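Fructuronate-tagaturonate epimerase UxaE from Cohnella laeviribosi in complex with 1 glycerol (Cohnella laeviribosi, PDB 6IL9) interconverts fructuronate and tagaturonate as an epimerase built on a TIM barrel, and binds a zinc ion. Local coordinates at residues G14-Y19 with I34-R39; P105-T110 with A474-H479. One frame throughout, in Å; residues are numbered along the deposited sequence.

In the fold
The chain completes contact 1 within its first forty residues, well before the first half of contact 2. Their centres lie 20 Å apart, with nearest atoms about 7 Å from each other. Contact 1 belongs to the hairpin of strands 17-26 and 29-36, at one margin of the five-stranded antiparallel sheet near the N-terminus. Contact 2 pairs helix 104-111, which lies between the first two strands of the eight-stranded parallel barrel, with the C-terminal helix 469-487. That last helix links the sites: E469 binds Y19 and K35 of contact 1, while 474-479 packs in contact 2, so the chain's end bridges the N-terminal sheet and the barrel.

Contact 1: residues G14-Y19 with I34-R39; sequences GQVHVY and IKAEGR
V16, V18 and I34 make the apolar part of this hairpin contact, where strands 17-26 and 29-36 meet. CG1 of V16 lies 3.8 Å from CD1 of I34, while CG2 of V18 approaches CG2 of I34 at 4.1 Å. V18 and I34 form an antiparallel non-hydrogen-bonded pair with their side chains on one face of the sheet; helix 2-12 touches I34 through I7.

Between the two segments, one backbone hydrogen bond runs from K35 N to H17 O (3.0 Å, 156°); Y19 and M33 make another further along. H17 O also receives a CA-H...O contact from I34 CA, 3.2 Å away.

H17, Y19 and K35 gather on the other side. CG of K35 stands anti to its backbone N (chi1 -174°), and the extended chain beyond it brings CD to 3.4 Å from Y19 OH. I34 O sits at the edge of the tyrosine ring, 3.7 Å from CE2, and H17 CD2 lies over one ring face, displaced toward the rim. Both polar ends continue to E469: Y19 OH by a hydrogen bond, K35 NZ by a salt bridge. One carboxylate thus ties both strands to helix 469-487, and its negative charge would probably favour a protonated lysine.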
ATOM      1  N   GLY A  14      26.653  14.351 -24.247  1.00 24.32           N
ATOM      2  CA  GLY A  14      25.453  15.071 -23.886  1.00 24.75           C
ATOM      3  C   GLY A  14      24.195  14.598 -24.570  1.00 23.10           C
ATOM      4  O   GLY A  14      23.228  15.361 -24.660  1.00 26.49           O
ATOM      5  N   GLN A  15      24.164  13.352 -25.037  1.00 24.24           N
ATOM      6  CA  GLN A  15      23.041  12.829 -25.806  1.00 24.40           C
ATOM      7  C   GLN A  15      22.209  11.817 -25.024  1.00 22.02           C
ATOM      8  O   GLN A  15      21.337  11.163 -25.604  1.00 22.79           O
ATOM      9  CB  GLN A  15      23.555  12.214 -27.114  1.00 22.67           C
ATOM     10  CG  GLN A  15      24.206  13.255 -28.040  1.00 23.94           C
ATOM     11  CD  GLN A  15      25.265  12.668 -28.971  1.00 28.45           C
ATOM     12  OE1 GLN A  15      25.607  11.488 -28.884  1.00 25.67           O
ATOM     13  NE2 GLN A  15      25.789  13.503 -29.868  1.00 29.86           N
ATOM     14  N   VAL A  16      22.438  11.691 -23.719  1.00 22.97           N
ATOM     15  CA  VAL A  16      21.744  10.725 -22.873  1.00 21.28           C
ATOM     16  C   VAL A  16      21.035  11.474 -21.753  1.00 25.23           C
ATOM     17  O   VAL A  16      21.615  12.377 -21.140  1.00 24.01           O
ATOM     18  CB  VAL A  16      22.733   9.692 -22.292  1.00 22.57           C
ATOM     19  CG1 VAL A  16      22.070   8.843 -21.219  1.00 21.36           C
ATOM     20  CG2 VAL A  16      23.280   8.812 -23.400  1.00 23.76           C
ATOM     21  N   HIS A  17      19.791  11.081 -21.469  1.00 23.04           N
ATOM     22  CA  HIS A  17      19.034  11.726 -20.404  1.00 25.10           C
ATOM     23  C   HIS A  17      19.651  11.443 -19.038  1.00 22.59           C
ATOM     24  O   HIS A  17      19.856  10.284 -18.664  1.00 18.55           O
ATOM     25  CB  HIS A  17      17.580  11.256 -20.416  1.00 25.64           C
ATOM     26  CG  HIS A  17      16.733  11.947 -19.396  1.00 27.83           C
ATOM     27  ND1 HIS A  17      16.434  13.293 -19.465  1.00 32.27           N
ATOM     28  CD2 HIS A  17      16.158  11.493 -18.257  1.00 30.15           C
ATOM     29  CE1 HIS A  17      15.695  13.631 -18.424  1.00 37.25           C
ATOM     30  NE2 HIS A  17      15.512  12.557 -17.676  1.00 34.36           N
ATOM     31  N   VAL A  18      19.926  12.506 -18.284  1.00 21.05           N
ATOM     32  CA  VAL A  18      20.434  12.421 -16.918  1.00 23.16           C
ATOM     33  C   VAL A  18      19.336  12.909 -15.989  1.00 21.48           C
ATOM     34  O   VAL A  18      18.737  13.963 -16.232  1.00 22.21           O
ATOM     35  CB  VAL A  18      21.706  13.267 -16.723  1.00 24.96           C
ATOM     36  CG1 VAL A  18      22.172  13.200 -15.277  1.00 26.60           C
ATOM     37  CG2 VAL A  18      22.803  12.793 -17.653  1.00 24.88           C
ATOM     38  N   TYR A  19      19.070  12.147 -14.940  1.00 21.47           N
ATOM     39  CA  TYR A  19      18.077  12.574 -13.969  1.00 22.89           C
ATOM     40  C   TYR A  19      18.720  13.615 -13.062  1.00 21.37           C
ATOM     41  O   TYR A  19      19.680  13.295 -12.358  1.00 21.53           O
ATOM     42  CB  TYR A  19      17.552  11.383 -13.180  1.00 19.62           C
ATOM     43  CG  TYR A  19      16.694  10.464 -14.036  1.00 19.41           C
ATOM     44  CD1 TYR A  19      15.386  10.808 -14.357  1.00 20.95           C
ATOM     45  CD2 TYR A  19      17.203   9.273 -14.542  1.00 17.68           C
ATOM     46  CE1 TYR A  19      14.597   9.974 -15.156  1.00 22.10           C
ATOM     47  CE2 TYR A  19      16.424   8.430 -15.331  1.00 20.04           C
ATOM     48  CZ  TYR A  19      15.122   8.788 -15.635  1.00 23.23           C
ATOM     49  OH  TYR A  19      14.347   7.959 -16.418  1.00 23.51           O
ATOM     50  N   ILE A  34      20.760   7.611 -15.209  1.00 18.04           N
ATOM     51  CA  ILE A  34      20.492   8.007 -16.577  1.00 18.43           C
ATOM     52  C   ILE A  34      19.408   7.100 -17.138  1.00 19.03           C
ATOM     53  O   ILE A  34      19.034   6.091 -16.538  1.00 18.97           O
ATOM     54  CB  ILE A  34      21.752   7.927 -17.468  1.00 18.76           C
ATOM     55  CG1 ILE A  34      22.209   6.469 -17.582  1.00 22.44           C
ATOM     56  CG2 ILE A  34      22.862   8.804 -16.908  1.00 19.88           C
ATOM     57  CD1 ILE A  34      23.222   6.224 -18.702  1.00 23.38           C
ATOM     58  N   LYS A  35      18.926   7.458 -18.322  1.00 19.86           N
ATOM     59  CA  LYS A  35      18.046   6.574 -19.070  1.00 19.99           C
ATOM     60  C   LYS A  35      18.539   6.510 -20.503  1.00 20.61           C
ATOM     61  O   LYS A  35      18.736   7.553 -21.131  1.00 19.09           O
ATOM     62  CB  LYS A  35      16.597   7.051 -19.032  1.00 22.54           C
ATOM     63  CG  LYS A  35      15.647   6.063 -19.697  1.00 23.19           C
ATOM     64  CD  LYS A  35      14.212   6.456 -19.444  1.00 25.05           C
ATOM     65  CE  LYS A  35      13.242   5.452 -20.041  1.00 25.16           C
ATOM     66  NZ  LYS A  35      11.855   5.969 -19.846  1.00 28.53           N
ATOM     67  N   ALA A  36      18.757   5.292 -21.006  1.00 20.16           N
ATOM     68  CA  ALA A  36      19.188   5.090 -22.386  1.00 21.17           C
ATOM     69  C   ALA A  36      18.465   3.897 -22.991  1.00 24.44           C
ATOM     70  O   ALA A  36      18.416   2.827 -22.381  1.00 24.43           O
ATOM     71  CB  ALA A  36      20.703   4.875 -22.466  1.00 22.77           C
ATOM     72  N   GLU A  37      17.925   4.083 -24.197  1.00 26.35           N
ATOM     73  CA  GLU A  37      17.254   3.011 -24.937  1.00 29.85           C
ATOM     74  C   GLU A  37      16.170   2.353 -24.090  1.00 27.38           C
ATOM     75  O   GLU A  37      16.057   1.129 -24.029  1.00 33.22           O
ATOM     76  CB  GLU A  37      18.258   1.969 -25.434  1.00 33.70           C
ATOM     77  CG  GLU A  37      19.089   2.436 -26.612  1.00 36.33           C
ATOM     78  CD  GLU A  37      20.130   3.441 -26.196  1.00 36.07           C
ATOM     79  OE1 GLU A  37      19.936   4.645 -26.465  1.00 39.28           O
ATOM     80  OE2 GLU A  37      21.128   3.030 -25.569  1.00 40.96           O
ATOM     81  N   GLY A  38      15.384   3.179 -23.407  1.00 26.11           N
ATOM     82  CA  GLY A  38      14.245   2.699 -22.650  1.00 30.65           C
ATOM     83  C   GLY A  38      14.564   2.049 -21.324  1.00 29.61           C
ATOM     84  O   GLY A  38      13.658   1.484 -20.700  1.00 32.37           O
ATOM     85  N   ARG A  39      15.817   2.103 -20.871  1.00 26.47           N
ATOM     86  CA  ARG A  39      16.210   1.483 -19.618  1.00 22.95           C
ATOM     87  C   ARG A  39      17.020   2.459 -18.774  1.00 23.01           C
ATOM     88  O   ARG A  39      17.826   3.229 -19.302  1.00 21.71           O
ATOM     89  CB  ARG A  39      17.027   0.215 -19.867  1.00 28.34           C
ATOM     90  CG  ARG A  39      17.318  -0.563 -18.599  1.00 32.41           C
ATOM     91  CD  ARG A  39      18.487  -1.497 -18.797  1.00 36.61           C
ATOM     92  NE  ARG A  39      18.069  -2.749 -19.410  1.00 40.59           N
ATOM     93  CZ  ARG A  39      17.572  -3.780 -18.735  1.00 46.29           C
ATOM     94  NH1 ARG A  39      17.430  -3.711 -17.415  1.00 43.78           N
ATOM     95  NH2 ARG A  39      17.217  -4.884 -19.382  1.00 50.68           N
TER

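Contact 2: residues P105-T110 with A474-H479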
ATOM      1  N   PRO A 105       9.197   7.202  -8.690  1.00 16.30           N
ATOM      2  CA  PRO A 105       9.582   8.612  -8.882  1.00 16.96           C
ATOM      3  C   PRO A 105       8.406   9.568  -8.866  1.00 17.86           C
ATOM      4  O   PRO A 105       8.468  10.605  -8.190  1.00 17.30           O
ATOM      5  CB  PRO A 105      10.290   8.593 -10.242  1.00 20.22           C
ATOM      6  CG  PRO A 105      10.823   7.191 -10.355  1.00 19.31           C
ATOM      7  CD  PRO A 105       9.758   6.324  -9.735  1.00 20.44           C
ATOM      8  N   GLY A 106       7.337   9.241  -9.592  1.00 16.27           N
ATOM      9  CA  GLY A 106       6.139  10.068  -9.548  1.00 15.58           C
ATOM     10  C   GLY A 106       5.584  10.199  -8.144  1.00 15.21           C
ATOM     11  O   GLY A 106       5.134  11.274  -7.744  1.00 15.91           O
ATOM     12  N   HIS A 107       5.619   9.105  -7.373  1.00 17.10           N
ATOM     13  CA  HIS A 107       5.174   9.147  -5.980  1.00 14.91           C
ATOM     14  C   HIS A 107       6.030  10.089  -5.152  1.00 17.91           C
ATOM     15  O   HIS A 107       5.508  10.884  -4.362  1.00 17.07           O
ATOM     16  CB  HIS A 107       5.193   7.742  -5.383  1.00 17.27           C
ATOM     17  CG  HIS A 107       4.013   6.922  -5.783  1.00 15.10           C
ATOM     18  ND1 HIS A 107       4.009   5.546  -5.744  1.00 15.46           N
ATOM     19  CD2 HIS A 107       2.794   7.292  -6.241  1.00 15.80           C
ATOM     20  CE1 HIS A 107       2.829   5.104  -6.148  1.00 15.40           C
ATOM     21  NE2 HIS A 107       2.073   6.143  -6.451  1.00 16.42           N
ATOM     22  N   VAL A 108       7.349  10.003  -5.316  1.00 15.41           N
ATOM     23  CA  VAL A 108       8.257  10.903  -4.611  1.00 16.45           C
ATOM     24  C   VAL A 108       7.994  12.355  -5.002  1.00 17.67           C
ATOM     25  O   VAL A 108       7.942  13.248  -4.145  1.00 18.23           O
ATOM     26  CB  VAL A 108       9.716  10.506  -4.888  1.00 16.28           C
ATOM     27  CG1 VAL A 108      10.647  11.571  -4.317  1.00 18.78           C
ATOM     28  CG2 VAL A 108      10.012   9.132  -4.292  1.00 18.74           C
ATOM     29  N   GLN A 109       7.844  12.616  -6.307  1.00 17.35           N
ATOM     30  CA  GLN A 109       7.549  13.972  -6.771  1.00 17.19           C
ATOM     31  C   GLN A 109       6.287  14.529  -6.132  1.00 19.38           C
ATOM     32  O   GLN A 109       6.185  15.747  -5.911  1.00 20.43           O
ATOM     33  CB  GLN A 109       7.405  13.993  -8.297  1.00 16.42           C
ATOM     34  CG  GLN A 109       8.704  13.705  -9.041  1.00 18.69           C
ATOM     35  CD  GLN A 109       8.435  13.131 -10.409  1.00 22.25           C
ATOM     36  OE1 GLN A 109       7.303  13.167 -10.890  1.00 21.79           O
ATOM     37  NE2 GLN A 109       9.463  12.576 -11.038  1.00 23.26           N
ATOM     38  N   THR A 110       5.324  13.658  -5.820  1.00 17.52           N
ATOM     39  CA  THR A 110       4.061  14.102  -5.242  1.00 18.92           C
ATOM     40  C   THR A 110       4.208  14.486  -3.774  1.00 19.10           C
ATOM     41  O   THR A 110       3.634  15.488  -3.337  1.00 17.78           O
ATOM     42  CB  THR A 110       3.005  13.007  -5.397  1.00 18.26           C
ATOM     43  OG1 THR A 110       2.887  12.659  -6.787  1.00 17.51           O
ATOM     44  CG2 THR A 110       1.646  13.504  -4.874  1.00 15.50           C
ATOM     45  N   ALA A 474       3.368  12.801 -14.494  1.00 17.68           N
ATOM     46  CA  ALA A 474       2.458  13.939 -14.365  1.00 18.31           C
ATOM     47  C   ALA A 474       1.089  13.478 -13.903  1.00 19.17           C
ATOM     48  O   ALA A 474       0.415  14.168 -13.125  1.00 20.16           O
ATOM     49  CB  ALA A 474       2.333  14.682 -15.696  1.00 21.14           C
ATOM     50  N   ALA A 475       0.655  12.316 -14.387  1.00 17.11           N
ATOM     51  CA  ALA A 475      -0.632  11.782 -13.961  1.00 19.23           C
ATOM     52  C   ALA A 475      -0.612  11.413 -12.482  1.00 18.04           C
ATOM     53  O   ALA A 475      -1.581  11.674 -11.760  1.00 18.99           O
ATOM     54  CB  ALA A 475      -1.002  10.577 -14.817  1.00 21.21           C
ATOM     55  N   LEU A 476       0.479  10.798 -12.007  1.00 16.18           N
ATOM     56  CA  LEU A 476       0.552  10.468 -10.586  1.00 15.76           C
ATOM     57  C   LEU A 476       0.568  11.727  -9.732  1.00 16.56           C
ATOM     58  O   LEU A 476      -0.138  11.804  -8.717  1.00 16.14           O
ATOM     59  CB  LEU A 476       1.786   9.610 -10.305  1.00 15.24           C
ATOM     60  CG  LEU A 476       1.764   8.216 -10.927  1.00 16.94           C
ATOM     61  CD1 LEU A 476       3.128   7.591 -10.766  1.00 20.56           C
ATOM     62  CD2 LEU A 476       0.669   7.327 -10.305  1.00 18.41           C
ATOM     63  N   ARG A 477       1.363  12.732 -10.128  1.00 17.61           N
ATOM     64  CA  ARG A 477       1.397  13.983  -9.375  1.00 15.57           C
ATOM     65  C   ARG A 477       0.005  14.580  -9.255  1.00 18.44           C
ATOM     66  O   ARG A 477      -0.403  15.024  -8.173  1.00 18.84           O
ATOM     67  CB  ARG A 477       2.347  14.974 -10.046  1.00 17.02           C
ATOM     68  CG  ARG A 477       3.798  14.543  -9.920  1.00 17.44           C
ATOM     69  CD  ARG A 477       4.751  15.672 -10.316  1.00 19.04           C
ATOM     70  NE  ARG A 477       4.486  16.169 -11.664  1.00 22.71           N
ATOM     71  CZ  ARG A 477       5.123  15.760 -12.759  1.00 22.53           C
ATOM     72  NH1 ARG A 477       6.062  14.830 -12.682  1.00 21.73           N
ATOM     73  NH2 ARG A 477       4.824  16.287 -13.942  1.00 25.48           N
ATOM     74  N   SER A 478      -0.756  14.557 -10.348  1.00 17.61           N
ATOM     75  CA  SER A 478      -2.082  15.162 -10.335  1.00 16.78           C
ATOM     76  C   SER A 478      -3.052  14.333  -9.507  1.00 15.48           C
ATOM     77  O   SER A 478      -3.826  14.868  -8.700  1.00 17.62           O
ATOM     78  CB  SER A 478      -2.590  15.300 -11.773  1.00 21.53           C
ATOM     79  OG  SER A 478      -3.940  15.724 -11.787  1.00 27.75           O
ATOM     80  N   HIS A 479      -3.028  13.021  -9.703  1.00 16.70           N
ATOM     81  CA  HIS A 479      -4.011  12.133  -9.102  1.00 16.48           C
ATOM     82  C   HIS A 479      -3.741  11.921  -7.614  1.00 16.47           C
ATOM     83  O   HIS A 479      -4.643  12.075  -6.787  1.00 15.90           O
ATOM     84  CB  HIS A 479      -3.998  10.805  -9.858  1.00 19.25           C
ATOM     85  CG  HIS A 479      -5.033   9.834  -9.402  1.00 20.57           C
ATOM     86  ND1 HIS A 479      -6.385  10.054  -9.562  1.00 23.07           N
ATOM     87  CD2 HIS A 479      -4.914   8.626  -8.803  1.00 23.53           C
ATOM     88  CE1 HIS A 479      -7.054   9.027  -9.068  1.00 19.44           C
ATOM     89  NE2 HIS A 479      -6.185   8.147  -8.607  1.00 23.45           N
TER
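R477 reaches from the C-terminal helix 469-487 across to Q109 and T110 of helix 104-111, in a helix-helix packing against the TIM barrel. The axes of the two segments approach to 8.3 Å and cross at -40°.

The arginine can be followed outward. Its CB lies 4.0 Å from T110 OG1, and CG, anti to the carbonyl carbon, passes the same oxygen slightly closer. CD then runs against the glutamine, 3.7 Å from Q109 CB and marginally closer to Q109 OE1. A bend at chi3 sets NE back from the extended path of the chain. At the tip, NH1 donates to Q109 OE1 at 2.7 Å, with an N-H...O angle of 146°. The oxygen lies in the guanidinium plane, whereas NH1 stands above the amide carbonyl plane, the two flat groups being turned 44° apart. A474 CA covers one guanidinium face, towards its rim. The other end of the amide is engaged too: Q109 NE2 bonds E149 and E473, fixing which way the amide is flipped.

Deeper in, T110 OG1 turns back to donate to G106 O at 2.8 Å within its own helix, while lying 3.3 Å from R477 CA. G106 has no side chain, and L476 CD1 packs directly against its CA at 4.1 Å. The leucine's other branch meets the H107 imidazole, whose NE2 is hydrogen-bonded to N371 of helix 369-382; L476 CD2 lies 4.3 Å from H107 NE2.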